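Local coordinates for protein probable transcriptional regulator (Pseudomonas aeruginosa PAO1, PDB 2GEN) that probably binds DNA at regulatory sequences through a helix-turn-helix domain and controls transcription as a member of the TetR family, at residues 101-106 with 167-172; 107-112 with 123-128; 16-21 with 34-39. All coordinates share one frame; numbering follows the deposited sequence.

Contact 1 (101-106 with 167-172)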
loop_
_atom_site.group_PDB
_atom_site.type_symbol
_atom_site.label_atom_id
_atom_site.label_comp_id
_atom_site.label_asym_id
_atom_site.label_seq_id
_atom_site.Cartn_x
_atom_site.Cartn_y
_atom_site.Cartn_z
ATOM N N TRP A 101 -10.411 10.046 -6.553
ATOM C CA TRP A 101 -9.127 10.700 -6.393
ATOM C C TRP A 101 -8.170 9.836 -5.569
ATOM O O TRP A 101 -6.989 9.708 -5.911
ATOM C CB TRP A 101 -9.317 12.074 -5.756
ATOM C CG TRP A 101 -8.309 13.094 -6.142
ATOM C CD1 TRP A 101 -7.103 12.892 -6.766
ATOM C CD2 TRP A 101 -8.402 14.494 -5.886
ATOM N NE1 TRP A 101 -6.460 14.095 -6.933
ATOM C CE2 TRP A 101 -7.231 15.098 -6.408
ATOM C CE3 TRP A 101 -9.379 15.310 -5.280
ATOM C CZ2 TRP A 101 -7.006 16.471 -6.354
ATOM C CZ3 TRP A 101 -9.163 16.692 -5.219
ATOM C CH2 TRP A 101 -7.967 17.266 -5.753
ATOM N N ALA A 102 -8.663 9.213 -4.492
ATOM C CA ALA A 102 -7.792 8.312 -3.685
ATOM C C ALA A 102 -7.264 7.152 -4.544
ATOM O O ALA A 102 -6.064 6.830 -4.515
ATOM C CB ALA A 102 -8.551 7.760 -2.456
ATOM N N ARG A 103 -8.167 6.515 -5.296
ATOM C CA ARG A 103 -7.771 5.409 -6.175
ATOM C C ARG A 103 -6.677 5.877 -7.129
ATOM O O ARG A 103 -5.666 5.193 -7.319
ATOM C CB ARG A 103 -8.982 4.906 -6.942
ATOM C CG ARG A 103 -8.872 3.475 -7.333
ATOM C CD ARG A 103 -10.176 3.042 -8.007
ATOM N NE ARG A 103 -11.193 2.740 -7.003
ATOM C CZ ARG A 103 -12.247 3.494 -6.727
ATOM N NH1 ARG A 103 -12.449 4.622 -7.383
ATOM N NH2 ARG A 103 -13.104 3.115 -5.775
ATOM N N PHE A 104 -6.876 7.062 -7.704
ATOM C CA PHE A 104 -5.948 7.607 -8.687
ATOM C C PHE A 104 -4.576 7.784 -8.043
ATOM O O PHE A 104 -3.561 7.338 -8.594
ATOM C CB PHE A 104 -6.457 8.945 -9.233
ATOM C CG PHE A 104 -5.473 9.645 -10.122
ATOM C CD1 PHE A 104 -5.367 9.290 -11.488
ATOM C CD2 PHE A 104 -4.664 10.666 -9.624
ATOM C CE1 PHE A 104 -4.449 9.922 -12.314
ATOM C CE2 PHE A 104 -3.737 11.328 -10.446
ATOM C CZ PHE A 104 -3.638 10.941 -11.820
ATOM N N ILE A 105 -4.536 8.396 -6.857
ATOM C CA ILE A 105 -3.278 8.632 -6.159
ATOM C C ILE A 105 -2.554 7.310 -5.855
ATOM O O ILE A 105 -1.352 7.222 -6.020
ATOM C CB ILE A 105 -3.493 9.418 -4.823
ATOM C CG1 ILE A 105 -3.843 10.876 -5.122
ATOM C CG2 ILE A 105 -2.214 9.365 -3.941
ATOM C CD1 ILE A 105 -4.266 11.630 -3.894
ATOM N N LEU A 106 -3.301 6.297 -5.415
ATOM C CA LEU A 106 -2.731 5.015 -5.018
ATOM C C LEU A 106 -2.129 4.267 -6.198
ATOM O O LEU A 106 -1.299 3.372 -6.001
ATOM C CB LEU A 106 -3.779 4.144 -4.297
ATOM C CG LEU A 106 -4.197 4.594 -2.904
ATOM C CD1 LEU A 106 -5.205 3.599 -2.354
ATOM C CD2 LEU A 106 -2.978 4.723 -1.987
ATOM N N GLN A 167 -7.814 -1.729 0.319
ATOM C CA GLN A 167 -8.723 -2.885 0.211
ATOM C C GLN A 167 -10.144 -2.449 -0.056
ATOM O O GLN A 167 -10.851 -3.044 -0.880
ATOM C CB GLN A 167 -8.678 -3.696 1.500
ATOM C CG GLN A 167 -7.263 -4.247 1.822
ATOM C CD GLN A 167 -6.735 -5.117 0.691
ATOM O OE1 GLN A 167 -5.813 -4.725 -0.028
ATOM N NE2 GLN A 167 -7.342 -6.289 0.511
ATOM N N TRP A 168 -10.573 -1.411 0.658
ATOM C CA TRP A 168 -11.930 -0.887 0.513
ATOM C C TRP A 168 -12.205 -0.358 -0.890
ATOM O O TRP A 168 -13.244 -0.665 -1.495
ATOM C CB TRP A 168 -12.176 0.203 1.559
ATOM C CG TRP A 168 -13.532 0.839 1.446
ATOM C CD1 TRP A 168 -14.741 0.281 1.793
ATOM C CD2 TRP A 168 -13.813 2.171 0.996
ATOM N NE1 TRP A 168 -15.753 1.194 1.570
ATOM C CE2 TRP A 168 -15.209 2.359 1.080
ATOM C CE3 TRP A 168 -13.016 3.226 0.523
ATOM C CZ2 TRP A 168 -15.826 3.562 0.694
ATOM C CZ3 TRP A 168 -13.638 4.441 0.153
ATOM C CH2 TRP A 168 -15.018 4.592 0.239
ATOM N N LEU A 169 -11.289 0.447 -1.407
ATOM C CA LEU A 169 -11.422 1.028 -2.734
ATOM C C LEU A 169 -11.458 -0.027 -3.828
ATOM O O LEU A 169 -12.129 0.150 -4.848
ATOM C CB LEU A 169 -10.274 1.994 -3.002
ATOM C CG LEU A 169 -10.332 3.311 -2.203
ATOM C CD1 LEU A 169 -8.937 3.967 -2.195
ATOM C CD2 LEU A 169 -11.432 4.290 -2.702
ATOM N N ALA A 170 -10.725 -1.117 -3.605
ATOM C CA ALA A 170 -10.664 -2.224 -4.566
ATOM C C ALA A 170 -11.855 -3.184 -4.421
ATOM O O ALA A 170 -11.927 -4.196 -5.125
ATOM C CB ALA A 170 -9.335 -2.970 -4.390
ATOM N N GLY A 171 -12.781 -2.860 -3.526
ATOM C CA GLY A 171 -13.967 -3.692 -3.255
ATOM C C GLY A 171 -13.627 -5.025 -2.601
ATOM O O GLY A 171 -14.247 -6.052 -2.905
ATOM N N ARG A 172 -12.639 -5.026 -1.700
ATOM C CA ARG A 172 -12.192 -6.289 -1.090
ATOM C C ARG A 172 -12.440 -6.399 0.413
ATOM O O ARG A 172 -11.873 -7.294 1.062
ATOM C CB ARG A 172 -10.719 -6.542 -1.392
ATOM C CG ARG A 172 -10.381 -6.563 -2.857
ATOM C CD ARG A 172 -9.014 -7.145 -3.090
ATOM N NE ARG A 172 -7.926 -6.273 -2.658
ATOM C CZ ARG A 172 -7.123 -5.592 -3.478
ATOM N NH1 ARG A 172 -7.285 -5.658 -4.790
ATOM N NH2 ARG A 172 -6.147 -4.840 -2.982
#
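The C-terminal end of helix 150-169 is received here by helix 99-114, through Leu169 facing Ala102, Arg103 and Leu106. Leu169 accounts for more than half of the 208 Å² buried between the two segments. Its CD1 branch reaches two partners one turn apart: Ala102 CB lies 3.8 Å from Leu169 CD1, and Leu106 CD1 comes equally near to that methyl while its side chain crosses that of Leu169 at about a right angle. The CD2 branch turns to Arg103 instead and lies over one face of the guanidinium, 3.7 Å from Arg103 NH2.

The helix ends at Leu169; two residues on, Gly171 takes a positive phi (67°) and the chain closes a Schellman motif. Near this end the carbonyl of Leu169 is gripped from across the contact: Arg103 NH2 donates to Leu169 O at 3.3 Å with an N-H...O angle of 158°, and a weak second bond comes from Arg103 NE at 3.5 Å. Leu169 O sits at the guanidinium edge, in its plane. A bend at chi3 (-80°) swings the otherwise extended arginine chain across to this carbonyl, and NH1 forms a salt bridge with Asp100 of the same helix. Ala102 also packs on Trp94 and Val95 of helix 80-97.

Contact 2 (107-112 with 123-128)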
loop_
_atom_site.group_PDB
_atom_site.type_symbol
_atom_site.label_atom_id
_atom_site.label_comp_id
_atom_site.label_asym_id
_atom_site.label_seq_id
_atom_site.Cartn_x
_atom_site.Cartn_y
_atom_site.Cartn_z
ATOM N N HIS A 107 -2.523 4.622 -7.421
ATOM C CA HIS A 107 -2.024 3.896 -8.592
ATOM C C HIS A 107 -1.082 4.692 -9.493
ATOM O O HIS A 107 -0.557 4.154 -10.478
ATOM C CB HIS A 107 -3.191 3.297 -9.366
ATOM C CG HIS A 107 -3.975 2.300 -8.566
ATOM N ND1 HIS A 107 -5.355 2.271 -8.551
ATOM C CD2 HIS A 107 -3.566 1.296 -7.747
ATOM C CE1 HIS A 107 -5.761 1.284 -7.769
ATOM N NE2 HIS A 107 -4.697 0.676 -7.271
ATOM N N SER A 108 -0.822 5.950 -9.138
ATOM C CA SER A 108 -0.156 6.870 -10.068
ATOM C C SER A 108 1.220 7.423 -9.666
ATOM O O SER A 108 1.825 8.174 -10.433
ATOM C CB SER A 108 -1.087 8.042 -10.397
ATOM O OG SER A 108 -2.293 7.572 -10.972
ATOM N N ARG A 109 1.707 7.096 -8.473
ATOM C CA ARG A 109 2.936 7.752 -8.008
ATOM C C ARG A 109 4.129 7.486 -8.935
ATOM O O ARG A 109 4.828 8.419 -9.318
ATOM C CB ARG A 109 3.293 7.349 -6.582
ATOM C CG ARG A 109 4.239 8.331 -5.937
ATOM C CD ARG A 109 4.848 7.808 -4.648
ATOM N NE ARG A 109 5.794 8.776 -4.094
ATOM C CZ ARG A 109 7.054 8.910 -4.500
ATOM N NH1 ARG A 109 7.532 8.133 -5.471
ATOM N NH2 ARG A 109 7.846 9.821 -3.948
ATOM N N GLY A 110 4.337 6.218 -9.288
ATOM C CA GLY A 110 5.466 5.801 -10.140
ATOM C C GLY A 110 5.538 6.607 -11.419
ATOM O O GLY A 110 6.606 7.150 -11.793
ATOM N N ARG A 111 4.385 6.709 -12.071
ATOM C CA ARG A 111 4.251 7.459 -13.302
ATOM C C ARG A 111 4.640 8.932 -13.127
ATOM O O ARG A 111 5.383 9.477 -13.927
ATOM C CB ARG A 111 2.839 7.288 -13.852
ATOM C CG ARG A 111 2.625 7.946 -15.202
ATOM C CD ARG A 111 1.398 7.420 -15.887
ATOM N NE ARG A 111 1.056 8.222 -17.064
ATOM C CZ ARG A 111 0.258 7.799 -18.040
ATOM N NH1 ARG A 111 -0.262 6.584 -17.981
ATOM N NH2 ARG A 111 -0.015 8.589 -19.075
ATOM N N VAL A 112 4.166 9.574 -12.053
ATOM C CA VAL A 112 4.474 10.982 -11.823
ATOM C C VAL A 112 5.957 11.209 -11.464
ATOM O O VAL A 112 6.557 12.193 -11.892
ATOM C CB VAL A 112 3.573 11.574 -10.690
ATOM C CG1 VAL A 112 3.968 13.040 -10.374
ATOM C CG2 VAL A 112 2.141 11.474 -11.093
ATOM N N ALA A 123 10.112 17.815 -3.762
ATOM C CA ALA A 123 10.039 19.025 -2.947
ATOM C C ALA A 123 8.745 19.083 -2.107
ATOM O O ALA A 123 8.780 19.437 -0.898
ATOM C CB ALA A 123 10.156 20.257 -3.837
ATOM N N ASP A 124 7.613 18.729 -2.731
ATOM C CA ASP A 124 6.326 18.679 -2.011
ATOM C C ASP A 124 6.403 17.658 -0.888
ATOM O O ASP A 124 6.031 17.972 0.255
ATOM C CB ASP A 124 5.157 18.320 -2.943
ATOM C CG ASP A 124 4.717 19.486 -3.797
ATOM O OD1 ASP A 124 5.392 20.537 -3.745
ATOM O OD2 ASP A 124 3.701 19.344 -4.519
ATOM N N ASN A 125 6.842 16.441 -1.218
ATOM C CA ASN A 125 7.011 15.373 -0.220
ATOM C C ASN A 125 7.907 15.842 0.938
ATOM O O ASN A 125 7.587 15.624 2.121
ATOM C CB ASN A 125 7.659 14.133 -0.832
ATOM C CG ASN A 125 6.719 13.322 -1.697
ATOM O OD1 ASN A 125 7.301 12.492 -2.548
ATOM N ND2 ASN A 125 5.498 13.430 -1.606
ATOM N N GLN A 126 9.031 16.485 0.603
ATOM C CA GLN A 126 9.942 17.003 1.641
ATOM C C GLN A 126 9.255 18.027 2.571
ATOM O O GLN A 126 9.419 17.977 3.813
ATOM C CB GLN A 126 11.185 17.616 0.963
ATOM C CG GLN A 126 12.307 18.149 1.859
ATOM C CD GLN A 126 13.594 18.436 1.037
ATOM O OE1 GLN A 126 13.518 18.794 -0.152
ATOM N NE2 GLN A 126 14.776 18.243 1.658
ATOM N N ALA A 127 8.508 18.958 1.987
ATOM C CA ALA A 127 7.812 19.983 2.770
ATOM C C ALA A 127 6.782 19.313 3.685
ATOM O O ALA A 127 6.627 19.690 4.850
ATOM C CB ALA A 127 7.113 21.005 1.857
ATOM N N HIS A 128 6.090 18.320 3.150
ATOM C CA HIS A 128 5.008 17.646 3.926
ATOM C C HIS A 128 5.581 16.928 5.125
ATOM O O HIS A 128 5.084 17.111 6.253
ATOM C CB HIS A 128 4.195 16.706 3.032
ATOM C CG HIS A 128 3.529 17.416 1.898
ATOM N ND1 HIS A 128 3.095 16.764 0.760
ATOM C CD2 HIS A 128 3.240 18.725 1.718
ATOM C CE1 HIS A 128 2.547 17.647 -0.062
ATOM N NE2 HIS A 128 2.628 18.843 0.491
HETATM O O HOH W 1 3.743 10.989 -2.815
#
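The guanidinium of Arg109 and the carboxamide of Asn125 meet at their edges, with their planes only 18° apart. Asn125 OD1 lies at the guanidinium edge near its plane, tilted 19° out of it, and accepts a hydrogen bond from Arg109 NH2 at 3.1 Å. The N-H...O angle of 144° marks a somewhat bent bond. Both residues are partly exposed, and the link between the segments buries just 54 Å².

A water runs beside the direct bond and accepts from both side chains: its oxygen lies 3.3 Å from Arg109 NE and 3.2 Å from Asn125 ND2. The amide therefore uses both of its ends, oxygen toward NH2 and nitrogen toward the water, and the two links together would restrain its rotation about chi2. The helices stand well apart here, Arg109 CA and Asn125 CA, the nearest such pair, being 11.6 Å apart, and the contact is made by the polar ends of these two side chains. The arginine runs extended from CG to NE and so spans much of the gap, while the asparagine approaches from the opposite direction.

Arg109 also forms a salt bridge through NH1 with Glu113, one turn further along its own helix. Arg172 of the second subunit brings a like charge close to that same nitrogen. Helix 99-114 and helix 118-141 are thus joined at the protein surface close to the other subunit, while helix 51-76 packs against both: Tyr59 touches Arg109 and Val112, and Ala67 touches His128.

Contact 3 (16-21 with 34-39)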
loop_
_atom_site.group_PDB
_atom_site.type_symbol
_atom_site.label_atom_id
_atom_site.label_comp_id
_atom_site.label_asym_id
_atom_site.label_seq_id
_atom_site.Cartn_x
_atom_site.Cartn_y
_atom_site.Cartn_z
ATOM N N ALA A 16 -10.565 16.144 -15.399
ATOM C CA ALA A 16 -9.583 15.130 -15.736
ATOM C C ALA A 16 -9.782 13.870 -14.874
ATOM O O ALA A 16 -9.843 12.745 -15.380
ATOM C CB ALA A 16 -8.181 15.693 -15.608
ATOM N N LEU A 17 -9.947 14.057 -13.566
ATOM C CA LEU A 17 -10.186 12.913 -12.704
ATOM C C LEU A 17 -11.421 12.098 -13.144
ATOM O O LEU A 17 -11.357 10.873 -13.193
ATOM C CB LEU A 17 -10.311 13.367 -11.239
ATOM C CG LEU A 17 -10.765 12.297 -10.244
ATOM C CD1 LEU A 17 -9.736 11.139 -10.122
ATOM C CD2 LEU A 17 -10.977 12.971 -8.895
ATOM N N ALA A 18 -12.529 12.768 -13.448
ATOM C CA ALA A 18 -13.745 12.082 -13.879
ATOM C C ALA A 18 -13.477 11.244 -15.143
ATOM O O ALA A 18 -13.893 10.083 -15.220
ATOM C CB ALA A 18 -14.848 13.105 -14.135
ATOM N N CYS A 19 -12.740 11.826 -16.095
ATOM C CA CYS A 19 -12.367 11.122 -17.335
ATOM C C CYS A 19 -11.504 9.912 -17.031
ATOM O O CYS A 19 -11.794 8.811 -17.493
ATOM C CB CYS A 19 -11.628 12.058 -18.306
ATOM S SG CYS A 19 -12.609 13.399 -18.993
ATOM N N PHE A 20 -10.450 10.115 -16.231
ATOM C CA PHE A 20 -9.523 9.045 -15.871
ATOM C C PHE A 20 -10.219 7.870 -15.193
ATOM O O PHE A 20 -9.876 6.718 -15.435
ATOM C CB PHE A 20 -8.413 9.557 -14.938
ATOM C CG PHE A 20 -7.440 10.508 -15.573
ATOM C CD1 PHE A 20 -7.275 10.574 -16.951
ATOM C CD2 PHE A 20 -6.644 11.314 -14.767
ATOM C CE1 PHE A 20 -6.357 11.455 -17.519
ATOM C CE2 PHE A 20 -5.720 12.190 -15.301
ATOM C CZ PHE A 20 -5.563 12.265 -16.710
ATOM N N SER A 21 -11.189 8.179 -14.332
ATOM C CA SER A 21 -11.901 7.174 -13.540
ATOM C C SER A 21 -12.834 6.351 -14.412
ATOM O O SER A 21 -12.928 5.149 -14.242
ATOM C CB SER A 21 -12.699 7.842 -12.414
ATOM O OG SER A 21 -11.827 8.616 -11.611
ATOM N N ARG A 34 -11.235 18.526 -22.358
ATOM C CA ARG A 34 -11.873 19.791 -22.742
ATOM C C ARG A 34 -13.397 19.670 -22.794
ATOM O O ARG A 34 -14.094 20.601 -22.395
ATOM C CB ARG A 34 -11.302 20.398 -24.040
ATOM C CG ARG A 34 -11.420 19.554 -25.252
ATOM C CD ARG A 34 -12.044 20.307 -26.458
ATOM N NE ARG A 34 -12.767 19.305 -27.220
ATOM C CZ ARG A 34 -12.431 18.843 -28.421
ATOM N NH1 ARG A 34 -11.403 19.351 -29.089
ATOM N NH2 ARG A 34 -13.173 17.883 -28.958
ATOM N N ASP A 35 -13.912 18.528 -23.244
ATOM C CA ASP A 35 -15.360 18.347 -23.377
ATOM C C ASP A 35 -16.057 18.218 -22.016
ATOM O O ASP A 35 -17.165 18.746 -21.812
ATOM C CB ASP A 35 -15.696 17.131 -24.252
ATOM C CG ASP A 35 -15.261 17.305 -25.720
ATOM O OD1 ASP A 35 -14.989 18.447 -26.168
ATOM O OD2 ASP A 35 -15.199 16.281 -26.429
ATOM N N ARG A 36 -15.413 17.517 -21.088
ATOM C CA ARG A 36 -15.940 17.443 -19.728
ATOM C C ARG A 36 -15.745 18.735 -18.944
ATOM O O ARG A 36 -16.602 19.097 -18.139
ATOM C CB ARG A 36 -15.352 16.266 -18.951
ATOM C CG ARG A 36 -16.185 15.918 -17.726
ATOM C CD ARG A 36 -15.760 14.611 -17.142
ATOM N NE ARG A 36 -16.035 13.478 -18.020
ATOM C CZ ARG A 36 -16.809 12.447 -17.700
ATOM N NH1 ARG A 36 -17.405 12.391 -16.512
ATOM N NH2 ARG A 36 -16.980 11.465 -18.573
ATOM N N SER A 37 -14.645 19.441 -19.185
ATOM C CA SER A 37 -14.332 20.641 -18.414
ATOM C C SER A 37 -14.902 21.944 -18.956
ATOM O O SER A 37 -14.956 22.936 -18.225
ATOM C CB SER A 37 -12.824 20.796 -18.230
ATOM O OG SER A 37 -12.217 21.266 -19.415
ATOM N N GLY A 38 -15.303 21.952 -20.228
ATOM C CA GLY A 38 -15.758 23.183 -20.891
ATOM C C GLY A 38 -14.640 24.187 -21.162
ATOM O O GLY A 38 -14.903 25.316 -21.589
ATOM N N ALA A 39 -13.391 23.793 -20.903
ATOM C CA ALA A 39 -12.235 24.623 -21.249
ATOM C C ALA A 39 -11.700 24.214 -22.619
ATOM O O ALA A 39 -11.727 23.036 -22.988
ATOM C CB ALA A 39 -11.147 24.527 -20.202
#
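Van der Waals packing carries this contact, and Arg36 supplies nearly all of one side of it. Its CD lies 3.5 Å from Ala18 CB, and Arg36 NH1 approaches the same methyl at 3.6 Å. Cys19 meets the arginine with its sulfur, Cys19 SG standing 3.6 Å from Arg36 NE and 3.9 Å from Arg36 CD. The side chain leaves helix 30-37 with CG anti to the backbone N (chi1 -162°), which carries it across to helix 9-23. There a bend at chi3 (-66°) turns the guanidinium so that one face lies over the backbone between Ala18 and Cys19, with Ala18 C about 4.2 Å from the group's plane and off toward its rim.

These are the first two helices of a TetR-type DNA-binding domain, and residues 29-48, which include the second segment, form the predicted helix-turn-helix motif. The contact therefore ties the first helix of that motif to the helix preceding it. Cys19 CA and Arg36 CA, the nearest pair of such atoms, are 7.6 Å apart.

Charge enters through a partner beyond the packed atoms: Arg36 NH2 makes a salt bridge to Glu22, further along helix 9-23, so the arginine is held to that helix by polar as well as apolar means.

Hydrogen bonding appears at the helix end, where Ser37 OG accepts from Ala39 N at 3.2 Å, an ST turn, and is also bonded to Ile33 O. Between them Gly38 takes a positive phi (70°) as the chain leaves helical geometry and passes into the turn before helix 41-47.

In the fold
Contacts 1 and 2 share helix 99-114, whose successive turns meet helix 150-169 and helix 118-141; contact 2 is nested inside the chain loop closed by contact 1, and their centres are about 17 Å apart. Contact 3 lies farther out, in the DNA-binding part, yet touches contact 1: Phe104 packs on Phe20, and Trp101 and Phe104 on Leu17, coupling that part to helix 99-114. Contacts 1 and 3 are partly buried and contact 2 is at the surface. Each employs an arginine differently: bonded to a carbonyl beside leucine packing in contact 1, bonded to an amide with water in contact 2, and packed on alanine, cysteine and helix backbone in contact 3, its charge met by Glu22.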